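Local structure of putative NAD(P)H nitroreductase MhqN (3BEM) at residues A53-H58 with T127-Y131; T59-L65 with S87-L93; G162-M168 with M191-E197. The protein probably acts as an FMN-dependent NAD(P)H nitroreductase that may contribute to the breakdown of aromatic compounds, and forms a homodimer. The protein carries 3 engineered substitutions. One frame throughout, in Å; residues are numbered along the deposited sequence. Where two conformers were deposited one is given.

Interaction 1 (A53-H58 with T127-Y131). With FMN (flavin mononucleotide), chain E.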
loop_
_atom_site.group_PDB
_atom_site.type_symbol
_atom_site.label_atom_id
_atom_site.label_comp_id
_atom_site.label_asym_id
_atom_site.label_seq_id
_atom_site.Cartn_x
_atom_site.Cartn_y
_atom_site.Cartn_z
ATOM N N ALA B 53 -7.539 -8.019 -2.686
ATOM C CA ALA B 53 -7.521 -9.473 -2.894
ATOM C C ALA B 53 -8.959 -9.959 -3.015
ATOM O O ALA B 53 -9.772 -9.647 -2.180
ATOM C CB ALA B 53 -6.860 -10.150 -1.727
ATOM N N PHE B 54 -9.252 -10.684 -4.102
ATOM C CA PHE B 54 -10.575 -11.261 -4.353
ATOM C C PHE B 54 -11.686 -10.223 -4.421
ATOM O O PHE B 54 -12.868 -10.555 -4.262
ATOM C CB PHE B 54 -10.918 -12.327 -3.271
ATOM C CG PHE B 54 -9.894 -13.437 -3.146
ATOM C CD1 PHE B 54 -9.967 -14.555 -3.948
ATOM C CD2 PHE B 54 -8.862 -13.339 -2.228
ATOM C CE1 PHE B 54 -9.022 -15.548 -3.823
ATOM C CE2 PHE B 54 -7.903 -14.328 -2.109
ATOM C CZ PHE B 54 -7.990 -15.430 -2.910
ATOM N N ASN B 55 -11.321 -8.948 -4.633
ATOM C CA ASN B 55 -12.263 -7.829 -4.606
ATOM C C ASN B 55 -13.054 -7.757 -3.305
ATOM O O ASN B 55 -14.199 -7.352 -3.308
ATOM C CB ASN B 55 -13.187 -7.910 -5.789
ATOM C CG ASN B 55 -13.988 -6.653 -6.013
ATOM O OD1 ASN B 55 -13.499 -5.542 -5.794
ATOM N ND2 ASN B 55 -15.272 -6.827 -6.458
ATOM N N LEU B 56 -12.454 -8.230 -2.204
ATOM C CA LEU B 56 -13.129 -8.222 -0.912
ATOM C C LEU B 56 -13.208 -6.838 -0.259
ATOM O O LEU B 56 -13.993 -6.648 0.669
ATOM C CB LEU B 56 -12.492 -9.227 0.038
ATOM C CG LEU B 56 -12.741 -10.688 -0.317
ATOM C CD1 LEU B 56 -11.878 -11.498 0.575
ATOM C CD2 LEU B 56 -14.228 -11.041 -0.126
ATOM N N GLN B 57 -12.403 -5.864 -0.750
ATOM C CA GLN B 57 -12.561 -4.475 -0.294
ATOM C C GLN B 57 -12.497 -4.407 1.278
ATOM O O GLN B 57 -13.412 -3.934 1.972
ATOM C CB GLN B 57 -13.821 -3.911 -0.887
ATOM C CG GLN B 57 -13.785 -3.863 -2.389
ATOM C CD GLN B 57 -15.167 -3.670 -2.996
ATOM O OE1 GLN B 57 -15.702 -2.586 -2.907
ATOM N NE2 GLN B 57 -15.764 -4.748 -3.573
ATOM N N HIS B 58 -11.356 -4.861 1.783
ATOM C CA HIS B 58 -11.052 -5.052 3.189
ATOM C C HIS B 58 -11.065 -3.771 4.021
ATOM O O HIS B 58 -11.212 -3.838 5.237
ATOM C CB HIS B 58 -9.672 -5.693 3.373
ATOM C CG HIS B 58 -9.452 -6.925 2.562
ATOM N ND1 HIS B 58 -9.398 -6.900 1.180
ATOM C CD2 HIS B 58 -9.224 -8.207 2.925
ATOM C CE1 HIS B 58 -9.147 -8.116 0.734
ATOM N NE2 HIS B 58 -9.051 -8.941 1.773
ATOM N N THR B 127 -13.114 -18.355 -2.338
ATOM C CA THR B 127 -12.614 -17.204 -1.589
ATOM C C THR B 127 -12.631 -17.462 -0.089
ATOM O O THR B 127 -11.648 -17.281 0.597
ATOM C CB THR B 127 -13.418 -15.911 -1.910
ATOM O OG1 THR B 127 -13.248 -15.583 -3.296
ATOM C CG2 THR B 127 -12.924 -14.730 -1.059
ATOM N N VAL B 128 -13.754 -17.940 0.415
ATOM C CA VAL B 128 -13.870 -18.254 1.841
ATOM C C VAL B 128 -12.848 -19.303 2.279
ATOM O O VAL B 128 -12.138 -19.124 3.279
ATOM C CB VAL B 128 -15.318 -18.647 2.168
ATOM C CG1 VAL B 128 -15.480 -19.089 3.613
ATOM C CG2 VAL B 128 -16.213 -17.449 1.850
ATOM N N SER B 129 -12.740 -20.389 1.518
ATOM C CA SER B 129 -11.811 -21.414 1.890
ATOM C C SER B 129 -10.348 -20.986 1.757
ATOM O O SER B 129 -9.545 -21.439 2.525
ATOM C CB SER B 129 -12.080 -22.726 1.131
ATOM O OG SER B 129 -11.708 -22.611 -0.218
ATOM N N PHE B 130 -10.022 -20.119 0.803
ATOM C CA PHE B 130 -8.665 -19.565 0.717
ATOM C C PHE B 130 -8.251 -18.945 2.073
ATOM O O PHE B 130 -7.177 -19.226 2.595
ATOM C CB PHE B 130 -8.560 -18.513 -0.387
ATOM C CG PHE B 130 -7.150 -18.149 -0.742
ATOM C CD1 PHE B 130 -6.494 -17.129 -0.082
ATOM C CD2 PHE B 130 -6.474 -18.829 -1.743
ATOM C CE1 PHE B 130 -5.204 -16.771 -0.401
ATOM C CE2 PHE B 130 -5.175 -18.484 -2.070
ATOM C CZ PHE B 130 -4.529 -17.465 -1.380
ATOM N N TYR B 131 -9.118 -18.129 2.658
ATOM C CA TYR B 131 -8.864 -17.523 3.938
ATOM C C TYR B 131 -8.930 -18.509 5.106
ATOM O O TYR B 131 -8.001 -18.617 5.882
ATOM C CB TYR B 131 -9.827 -16.353 4.207
ATOM C CG TYR B 131 -9.428 -15.091 3.450
ATOM C CD1 TYR B 131 -9.587 -14.999 2.061
ATOM C CD2 TYR B 131 -8.812 -14.033 4.115
ATOM C CE1 TYR B 131 -9.221 -13.850 1.374
ATOM C CE2 TYR B 131 -8.446 -12.851 3.422
ATOM C CZ TYR B 131 -8.627 -12.786 2.053
ATOM O OH TYR B 131 -8.206 -11.654 1.392
HETATM N N1 FMN E . -5.509 -11.630 -9.052
HETATM C C2 FMN E . -5.222 -12.887 -9.545
HETATM O O2 FMN E . -5.573 -13.179 -10.696
HETATM N N3 FMN E . -4.561 -13.819 -8.758
HETATM C C4 FMN E . -4.176 -13.527 -7.456
HETATM O O4 FMN E . -3.422 -14.343 -6.884
HETATM C C4A FMN E . -4.488 -12.233 -6.952
HETATM N N5 FMN E . -4.144 -11.871 -5.651
HETATM C C5A FMN E . -4.373 -10.567 -5.217
HETATM C C6 FMN E . -3.951 -10.166 -3.939
HETATM C C7 FMN E . -4.198 -8.867 -3.429
HETATM C C7M FMN E . -3.244 -8.303 -2.394
HETATM C C8 FMN E . -4.851 -7.959 -4.255
HETATM C C8M FMN E . -4.571 -6.501 -4.069
HETATM C C9 FMN E . -5.274 -8.348 -5.537
HETATM C C9A FMN E . -5.053 -9.640 -6.049
HETATM N N10 FMN E . -5.457 -10.012 -7.326
HETATM C C10 FMN E . -5.141 -11.288 -7.777
HETATM C "C1'" FMN E . -6.344 -9.095 -8.160
HETATM C "C2'" FMN E . -7.743 -8.823 -7.534
HETATM O "O2'" FMN E . -8.641 -9.900 -7.781
HETATM C "C3'" FMN E . -8.300 -7.511 -8.128
HETATM O "O3'" FMN E . -7.464 -6.440 -7.647
HETATM C "C4'" FMN E . -9.807 -7.268 -7.879
HETATM O "O4'" FMN E . -10.623 -8.304 -8.413
HETATM C "C5'" FMN E . -10.360 -5.989 -8.544
HETATM O "O5'" FMN E . -10.011 -5.822 -9.927
HETATM P P FMN E . -9.481 -4.366 -10.362
HETATM O O1P FMN E . -9.128 -4.341 -11.769
HETATM O O2P FMN E . -10.562 -3.416 -10.238
HETATM O O3P FMN E . -8.306 -4.181 -9.499
#

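Interaction 2 (T59-L65 with S87-L93). With PGO (S-1,2-propanediol), chain H.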
loop_
_atom_site.group_PDB
_atom_site.type_symbol
_atom_site.label_atom_id
_atom_site.label_comp_id
_atom_site.label_asym_id
_atom_site.label_seq_id
_atom_site.Cartn_x
_atom_site.Cartn_y
_atom_site.Cartn_z
ATOM N N THR B 59 -10.856 -2.639 3.372
ATOM C CA THR B 59 -10.497 -1.386 4.020
ATOM C C THR B 59 -11.713 -0.579 4.407
ATOM O O THR B 59 -12.677 -0.422 3.616
ATOM C CB THR B 59 -9.541 -0.526 3.130
ATOM O OG1 THR B 59 -8.519 -1.331 2.566
ATOM C CG2 THR B 59 -8.855 0.623 3.924
ATOM N N LYS B 60 -11.671 -0.066 5.630
ATOM C CA LYS B 60 -12.593 0.949 6.098
ATOM C C LYS B 60 -11.809 2.149 6.595
ATOM O O LYS B 60 -10.646 2.014 7.038
ATOM C CB LYS B 60 -13.559 0.406 7.154
ATOM C CG LYS B 60 -14.578 -0.599 6.592
ATOM C CD LYS B 60 -15.890 -0.708 7.438
ATOM C CE LYS B 60 -17.085 -1.168 6.567
ATOM N NZ LYS B 60 -18.404 -0.759 7.121
ATOM N N TYR B 61 -12.408 3.321 6.489
ATOM C CA TYR B 61 -11.830 4.543 7.050
ATOM C C TYR B 61 -12.750 5.180 8.087
ATOM O O TYR B 61 -13.966 5.341 7.834
ATOM C CB TYR B 61 -11.522 5.570 5.965
ATOM C CG TYR B 61 -10.470 5.155 4.954
ATOM C CD1 TYR B 61 -10.792 4.329 3.894
ATOM C CD2 TYR B 61 -9.183 5.656 5.031
ATOM C CE1 TYR B 61 -9.842 3.927 2.982
ATOM C CE2 TYR B 61 -8.230 5.295 4.132
ATOM C CZ TYR B 61 -8.557 4.427 3.095
ATOM O OH TYR B 61 -7.564 4.094 2.237
ATOM N N VAL B 62 -12.210 5.493 9.264
ATOM C CA VAL B 62 -12.927 6.322 10.210
ATOM C C VAL B 62 -12.260 7.669 10.106
ATOM O O VAL B 62 -11.052 7.812 10.395
ATOM C CB VAL B 62 -12.874 5.784 11.594
ATOM C CG1 VAL B 62 -13.550 6.775 12.549
ATOM C CG2 VAL B 62 -13.557 4.408 11.623
ATOM N N THR B 63 -13.035 8.651 9.679
ATOM C CA THR B 63 -12.503 9.972 9.373
ATOM C C THR B 63 -12.958 10.986 10.417
ATOM O O THR B 63 -14.159 11.282 10.518
ATOM C CB THR B 63 -12.930 10.435 7.963
ATOM O OG1 THR B 63 -12.569 9.426 7.003
ATOM C CG2 THR B 63 -12.289 11.762 7.596
ATOM N N VAL B 64 -11.997 11.492 11.186
ATOM C CA VAL B 64 -12.287 12.337 12.337
ATOM C C VAL B 64 -12.051 13.793 11.970
ATOM O O VAL B 64 -10.905 14.222 11.745
ATOM C CB VAL B 64 -11.440 11.956 13.577
ATOM C CG1 VAL B 64 -11.904 12.764 14.815
ATOM C CG2 VAL B 64 -11.516 10.412 13.816
ATOM N N LEU B 65 -13.147 14.554 11.958
ATOM C CA LEU B 65 -13.126 15.994 11.685
ATOM C C LEU B 65 -13.314 16.751 12.991
ATOM O O LEU B 65 -12.920 17.917 13.141
ATOM C CB LEU B 65 -14.253 16.353 10.693
ATOM C CG LEU B 65 -14.293 15.618 9.343
ATOM C CD1 LEU B 65 -15.613 15.881 8.586
ATOM C CD2 LEU B 65 -13.124 16.022 8.529
ATOM N N SER B 87 -6.168 18.999 9.578
ATOM C CA SER B 87 -7.561 19.245 9.200
ATOM C C SER B 87 -8.481 18.073 9.502
ATOM O O SER B 87 -9.635 18.281 9.851
ATOM C CB SER B 87 -7.653 19.639 7.736
ATOM O OG SER B 87 -6.822 20.758 7.505
ATOM N N ALA B 88 -7.958 16.853 9.386
ATOM C CA ALA B 88 -8.677 15.645 9.740
ATOM C C ALA B 88 -7.657 14.565 10.088
ATOM O O ALA B 88 -6.486 14.622 9.662
ATOM C CB ALA B 88 -9.595 15.178 8.609
ATOM N N VAL B 89 -8.084 13.606 10.902
ATOM C CA VAL B 89 -7.288 12.420 11.241
ATOM C C VAL B 89 -8.065 11.194 10.761
ATOM O O VAL B 89 -9.241 11.075 11.103
ATOM C CB VAL B 89 -6.993 12.268 12.755
ATOM C CG1 VAL B 89 -6.050 11.027 12.909
ATOM C CG2 VAL B 89 -6.332 13.499 13.359
ATOM N N LEU B 90 -7.472 10.336 9.890
ATOM C CA LEU B 90 -8.141 9.109 9.416
ATOM C C LEU B 90 -7.522 7.906 10.057
ATOM O O LEU B 90 -6.286 7.822 10.191
ATOM C CB LEU B 90 -7.978 8.969 7.900
ATOM C CG LEU B 90 -8.702 10.002 7.011
ATOM C CD1 LEU B 90 -8.153 11.394 7.108
ATOM C CD2 LEU B 90 -8.554 9.482 5.582
ATOM N N LEU B 91 -8.361 6.974 10.489
ATOM C CA LEU B 91 -7.903 5.665 10.894
ATOM C C LEU B 91 -8.207 4.725 9.776
ATOM O O LEU B 91 -9.345 4.597 9.347
ATOM C CB LEU B 91 -8.557 5.248 12.218
ATOM C CG LEU B 91 -8.045 6.002 13.462
ATOM C CD1 LEU B 91 -6.498 5.823 13.646
ATOM C CD2 LEU B 91 -8.531 7.500 13.446
ATOM N N VAL B 92 -7.166 4.087 9.282
ATOM C CA VAL B 92 -7.286 3.140 8.209
ATOM C C VAL B 92 -7.417 1.751 8.833
ATOM O O VAL B 92 -6.505 1.250 9.472
ATOM C CB VAL B 92 -6.069 3.183 7.259
ATOM C CG1 VAL B 92 -6.338 2.270 6.031
ATOM C CG2 VAL B 92 -5.710 4.658 6.838
ATOM N N LEU B 93 -8.591 1.143 8.647
ATOM C CA LEU B 93 -8.922 -0.138 9.218
ATOM C C LEU B 93 -8.892 -1.220 8.144
ATOM O O LEU B 93 -9.239 -0.977 6.997
ATOM C CB LEU B 93 -10.344 -0.124 9.815
ATOM C CG LEU B 93 -10.626 0.969 10.834
ATOM C CD1 LEU B 93 -12.063 0.868 11.401
ATOM C CD2 LEU B 93 -9.513 0.956 11.962
HETATM C C1 PGO H . -12.003 20.871 9.830
HETATM C C2 PGO H . -13.227 19.964 9.949
HETATM C C3 PGO H . -14.008 20.243 11.246
HETATM O O1 PGO H . -11.037 20.415 8.874
HETATM O O2 PGO H . -14.065 20.134 8.779
#

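Interaction 3 (G162-M168 with M191-E197). With FMN (flavin mononucleotide), chain G.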
loop_
_atom_site.group_PDB
_atom_site.type_symbol
_atom_site.label_atom_id
_atom_site.label_comp_id
_atom_site.label_asym_id
_atom_site.label_seq_id
_atom_site.Cartn_x
_atom_site.Cartn_y
_atom_site.Cartn_z
ATOM N N GLY B 162 -4.358 18.535 -3.866
ATOM C CA GLY B 162 -3.682 19.676 -3.300
ATOM C C GLY B 162 -3.542 19.687 -1.790
ATOM O O GLY B 162 -3.173 20.736 -1.211
ATOM N N TRP B 163 -3.724 18.534 -1.161
ATOM C CA TRP B 163 -3.592 18.423 0.290
ATOM C C TRP B 163 -2.296 17.686 0.662
ATOM O O TRP B 163 -1.789 16.832 -0.099
ATOM C CB TRP B 163 -4.788 17.669 0.855
ATOM C CG TRP B 163 -6.069 18.401 0.752
ATOM C CD1 TRP B 163 -6.938 18.398 -0.309
ATOM C CD2 TRP B 163 -6.647 19.274 1.737
ATOM N NE1 TRP B 163 -8.011 19.211 -0.051
ATOM C CE2 TRP B 163 -7.871 19.757 1.204
ATOM C CE3 TRP B 163 -6.259 19.684 3.015
ATOM C CZ2 TRP B 163 -8.697 20.639 1.908
ATOM C CZ3 TRP B 163 -7.073 20.548 3.707
ATOM C CH2 TRP B 163 -8.281 21.027 3.155
ATOM N N ASP B 164 -1.812 17.948 1.867
ATOM C CA ASP B 164 -0.686 17.207 2.443
ATOM C C ASP B 164 -1.177 16.133 3.407
ATOM O O ASP B 164 -2.201 16.281 4.045
ATOM C CB ASP B 164 0.244 18.169 3.164
ATOM C CG ASP B 164 0.768 19.218 2.218
ATOM O OD1 ASP B 164 1.369 18.828 1.159
ATOM O OD2 ASP B 164 0.527 20.401 2.463
ATOM N N THR B 165 -0.422 15.048 3.517
ATOM C CA THR B 165 -0.759 13.959 4.467
ATOM C C THR B 165 0.504 13.503 5.172
ATOM O O THR B 165 1.615 13.867 4.761
ATOM C CB THR B 165 -1.446 12.726 3.826
ATOM O OG1 THR B 165 -0.565 12.139 2.843
ATOM C CG2 THR B 165 -2.800 13.061 3.213
ATOM N N CYS B 166 0.320 12.841 6.314
ATOM C CA CYS B 166 1.404 12.132 7.009
ATOM C C CYS B 166 0.842 10.791 7.426
ATOM O O CYS B 166 -0.078 10.754 8.222
ATOM C CB CYS B 166 1.912 12.917 8.188
ATOM S SG CYS B 166 3.425 12.110 8.809
ATOM N N PRO B 167 1.369 9.684 6.903
ATOM C CA PRO B 167 1.033 8.352 7.389
ATOM C C PRO B 167 1.715 8.163 8.714
ATOM O O PRO B 167 2.813 8.702 8.930
ATOM C CB PRO B 167 1.607 7.438 6.343
ATOM C CG PRO B 167 2.762 8.188 5.804
ATOM C CD PRO B 167 2.453 9.650 5.895
HETATM N N MSE B 168 1.085 7.441 9.617
HETATM C CA MSE B 168 1.519 7.311 11.005
HETATM C C MSE B 168 1.270 5.890 11.541
HETATM O O MSE B 168 0.211 5.308 11.338
HETATM C CB MSE B 168 0.798 8.351 11.899
HETATM C CG MSE B 168 0.946 9.770 11.378
HETATM SE SE MSE B 168 -0.324 10.939 12.263
HETATM C CE MSE B 168 0.488 10.943 14.062
HETATM N N MSE B 191 -2.712 5.325 10.761
HETATM C CA MSE B 191 -3.353 6.610 10.931
HETATM C C MSE B 191 -2.806 7.522 9.818
HETATM O O MSE B 191 -1.648 7.433 9.447
HETATM C CB MSE B 191 -3.029 7.125 12.330
HETATM C CG MSE B 191 -3.570 8.457 12.664
HETATM SE SE MSE B 191 -2.971 8.906 14.525
HETATM C CE MSE B 191 -3.925 7.465 15.344
ATOM N N ILE B 192 -3.646 8.383 9.262
ATOM C CA ILE B 192 -3.197 9.375 8.297
ATOM C C ILE B 192 -3.757 10.703 8.697
ATOM O O ILE B 192 -4.988 10.847 8.766
ATOM C CB ILE B 192 -3.659 9.058 6.862
ATOM C CG1 ILE B 192 -3.172 7.639 6.447
ATOM C CG2 ILE B 192 -3.135 10.119 5.882
ATOM C CD1 ILE B 192 -3.770 7.142 5.111
ATOM N N THR B 193 -2.877 11.667 8.912
ATOM C CA THR B 193 -3.318 13.052 9.060
ATOM C C THR B 193 -3.342 13.707 7.708
ATOM O O THR B 193 -2.507 13.418 6.841
ATOM C CB THR B 193 -2.462 13.860 10.041
ATOM O OG1 THR B 193 -1.080 13.600 9.842
ATOM C CG2 THR B 193 -2.840 13.547 11.453
ATOM N N ILE B 194 -4.279 14.647 7.526
ATOM C CA ILE B 194 -4.396 15.405 6.293
ATOM C C ILE B 194 -4.572 16.882 6.642
ATOM O O ILE B 194 -5.196 17.229 7.645
ATOM C CB ILE B 194 -5.561 14.861 5.407
ATOM C CG1 ILE B 194 -5.572 15.585 4.067
ATOM C CG2 ILE B 194 -6.939 14.995 6.149
ATOM C CD1 ILE B 194 -6.483 14.938 3.056
ATOM N N GLY B 195 -3.999 17.771 5.822
ATOM C CA GLY B 195 -4.080 19.172 6.037
ATOM C C GLY B 195 -3.204 19.919 5.087
ATOM O O GLY B 195 -2.916 19.413 4.013
ATOM N N LYS B 196 -2.796 21.132 5.474
ATOM C CA LYS B 196 -1.903 21.966 4.652
ATOM C C LYS B 196 -0.656 22.210 5.485
ATOM O O LYS B 196 -0.742 22.722 6.630
ATOM C CB LYS B 196 -2.557 23.275 4.253
ATOM C CG LYS B 196 -3.851 23.139 3.415
ATOM C CD LYS B 196 -3.681 22.477 2.044
ATOM C CE LYS B 196 -5.039 22.454 1.245
ATOM N NZ LYS B 196 -5.496 23.744 0.706
ATOM N N GLU B 197 0.493 21.841 4.934
ATOM C CA GLU B 197 1.779 22.079 5.587
ATOM C C GLU B 197 2.372 23.387 5.077
ATOM O O GLU B 197 2.240 23.683 3.906
ATOM C CB GLU B 197 2.720 20.903 5.330
ATOM C CG GLU B 197 4.108 21.112 5.883
ATOM C CD GLU B 197 4.929 19.872 5.955
ATOM O OE1 GLU B 197 5.088 19.210 4.917
ATOM O OE2 GLU B 197 5.482 19.599 7.051
HETATM N N1 FMN G . 5.676 10.213 10.537
HETATM C C2 FMN G . 5.429 10.733 11.782
HETATM O O2 FMN G . 5.728 11.919 11.965
HETATM N N3 FMN G . 4.859 9.973 12.770
HETATM C C4 FMN G . 4.561 8.632 12.584
HETATM O O4 FMN G . 3.928 8.043 13.485
HETATM C C4A FMN G . 4.808 8.103 11.319
HETATM N N5 FMN G . 4.544 6.754 11.069
HETATM C C5A FMN G . 4.699 6.295 9.775
HETATM C C6 FMN G . 4.309 4.972 9.501
HETATM C C7 FMN G . 4.429 4.479 8.198
HETATM C C7M FMN G . 3.714 3.169 7.880
HETATM C C8 FMN G . 4.947 5.262 7.176
HETATM C C8M FMN G . 4.695 4.870 5.723
HETATM C C9 FMN G . 5.388 6.557 7.449
HETATM C C9A FMN G . 5.232 7.084 8.732
HETATM N N10 FMN G . 5.622 8.407 9.022
HETATM C C10 FMN G . 5.357 8.896 10.294
HETATM C "C1'" FMN G . 6.319 9.208 7.977
HETATM C "C2'" FMN G . 7.746 8.766 7.638
HETATM O "O2'" FMN G . 8.621 9.271 8.635
HETATM C "C3'" FMN G . 8.092 9.340 6.273
HETATM O "O3'" FMN G . 7.198 8.727 5.305
HETATM C "C4'" FMN G . 9.565 9.201 5.882
HETATM O "O4'" FMN G . 10.385 9.932 6.812
HETATM C "C5'" FMN G . 9.777 9.740 4.440
HETATM O "O5'" FMN G . 9.371 11.120 4.293
HETATM P P FMN G . 8.752 11.545 2.873
HETATM O O1P FMN G . 9.804 11.294 1.841
HETATM O O2P FMN G . 7.584 10.629 2.813
HETATM O O3P FMN G . 8.394 13.006 2.989
#

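Interaction 1 (A53-H58 with T127-Y131)
Phe-54 carries its CG anti to its own carbonyl carbon (chi1 -56°), whereas Phe-130 turns CG anti to the backbone N (chi1 -166°), and these settings bring the end of the first ring over one face of the second. Phe-54 CZ stands 3.6 Å from Phe-130 CG, displaced toward the rim, with the two ring planes inclined obliquely. The same phenyl ring meets the in-plane edge of Tyr-131, where Phe-54 CD2 lies 3.7 Å from Tyr-131 CE1, and so joins Phe-130 and Tyr-131 in one aromatic cluster. Phe-54 CD1 is 3.5 Å from Thr-127 OG1, a hydroxyl hydrogen-bonded to Tyr-106, which also bonds Phe-54 O. Leu-56 fills in from the loop: its CD1 comes 3.6 Å from Tyr-131 CE1 and meets Thr-127 CG2 tip to tip.

A hydrogen bond joins His-58 NE2 and Tyr-131 OH, 2.9 Å apart and nearly straight (166°), with the hydroxyl near the imidazole plane at the ring edge. Glu-142 adds a weak hydrogen bond to Tyr-131 OH. Ala-53 CB approaches flavin C7 to 3.4 Å, and its backbone N is hydrogen-bonded to Asn-146 OD1. Arg-205 and Arg-208 of the second subunit bind this same FMN, so the loop 53-58, packed on helix 117-134, forms one wall of the intersubunit flavin site characteristic of dimeric nitroreductases.

Interaction 2 (T59-L65 with S87-L93)
Tyr-61 and Val-92 face each other as a non-hydrogen-bonded pair in the antiparallel sheet of the nitroreductase fold, where strand 59-64 lies at the edge of the chain's own four strands. Six backbone bonds join it to strand 88-93, two at each of the pairs Lys-60 with Leu-93, Val-62 with Leu-91 and Val-64 with Val-89; Leu-91 N to Val-62 O, at 2.8 Å, is among the shortest.

The Tyr-61 side chain starts with CB 4.1 Å from Leu-91 O. With CG anti to the carbonyl carbon (chi1 -64°), the ring runs alongside Val-92: Tyr-61 CD2 touches Leu-90 CD2 at 3.9 Å, and Tyr-61 CE2 lies 3.8 Å from Val-92 CG2. At the tip, OH is hydrogen-bonded to Ser-150 OG of helix 136-161, while the ring also meets that of Phe-44. A valine here would probably deprive Ser-150 of this bond and open a gap between Val-92 and Phe-44.

On the face away from Tyr-61, Val-62 CG2 packs against Leu-93 CD1 at 3.8 Å. The outer side of strand 59-64 pairs in parallel with a strand of the second subunit, so the sheet continues through the dimer. At the far end, Ser-87 and Ala-88 both oppose Ile-194 in a classic beta bulge, and Leu-65 CD2 reaches back to Ala-88 CB at 3.6 Å. Thr-63 lies on the same face of the sheet as Tyr-61, against Leu-40 and Phe-44 of helix 37-47, and its buried OG1, which has no hydrogen-bonding partner, rests 3.9 Å from Leu-90 CG.

Interaction 3 (G162-M168 with M191-E197)
Cys-166 O is gripped twice by Thr-193, whose backbone N bonds it at 3.0 Å and whose OG1 adds a weak bond at 3.4 Å; the CA-H of Ile-192 also points at this oxygen. The hydroxyl gets there because Thr-193 holds OG1 between its own N and carbonyl carbon (chi1 43°). On the same face as this hydroxyl, Met-168, a selenomethionine, bends so that SE sits 3.7 Å from Thr-193 CG2.

Edge strand 164-168 pairs antiparallel with the inner strand 186-195 of the nitroreductase sheet and lines the flavin pocket: Cys-166 SG lies 3.4 Å from FMN N1, and Pro-167 CG 3.5 Å from FMN C9. Thr-165 and Pro-167 lie on the opposite face of the sheet from Cys-166, next to Met-155 of helix 136-161.

Gly-162 closes that helix in a Schellman motif, and beyond it Trp-163 offers one indole face to Lys-196. The lysine chain folds across so that CE packs on the six-membered ring in a CH-pi contact, with NZ in cation-pi position 4.5 Å from the ring's centroid and 3° off its normal. Asp-164 OD2 accepts Glu-197 N at 2.9 Å in a nearly straight bond (175°) arriving on the anti side of the carboxylate. Arg-202 forms salt bridges with both Asp-164 OD1 and Glu-197 OE1, probably offsetting the closeness of the two acids; Glu-197 OE2 accepts hydrogen bonds from Ser-27 N and Asn-28 N.

Overall arrangement
Interactions 2 and 3 share one sheet, their centres 11 Å apart, and are joined where strand 88-95 pairs with 186-195: Leu-90 N lies 2.8 Å from Ile-192 O, a probable hydrogen bond. Interaction 1 leads straight into interaction 2 along the chain, yet their centres are 23 Å apart. Interactions 1 and 3 lie on opposite sides of the chain's centre, about 13 Å apart at their nearest atoms, and serve different flavins: the loop 53-58 borders the FMN held largely by the second subunit, whereas 162-168 lines the FMN bound mainly by its own chain. Across the dimer Pro-167 packs on Pro-51 of the second subunit, a pocket residue just before its loop 53-58.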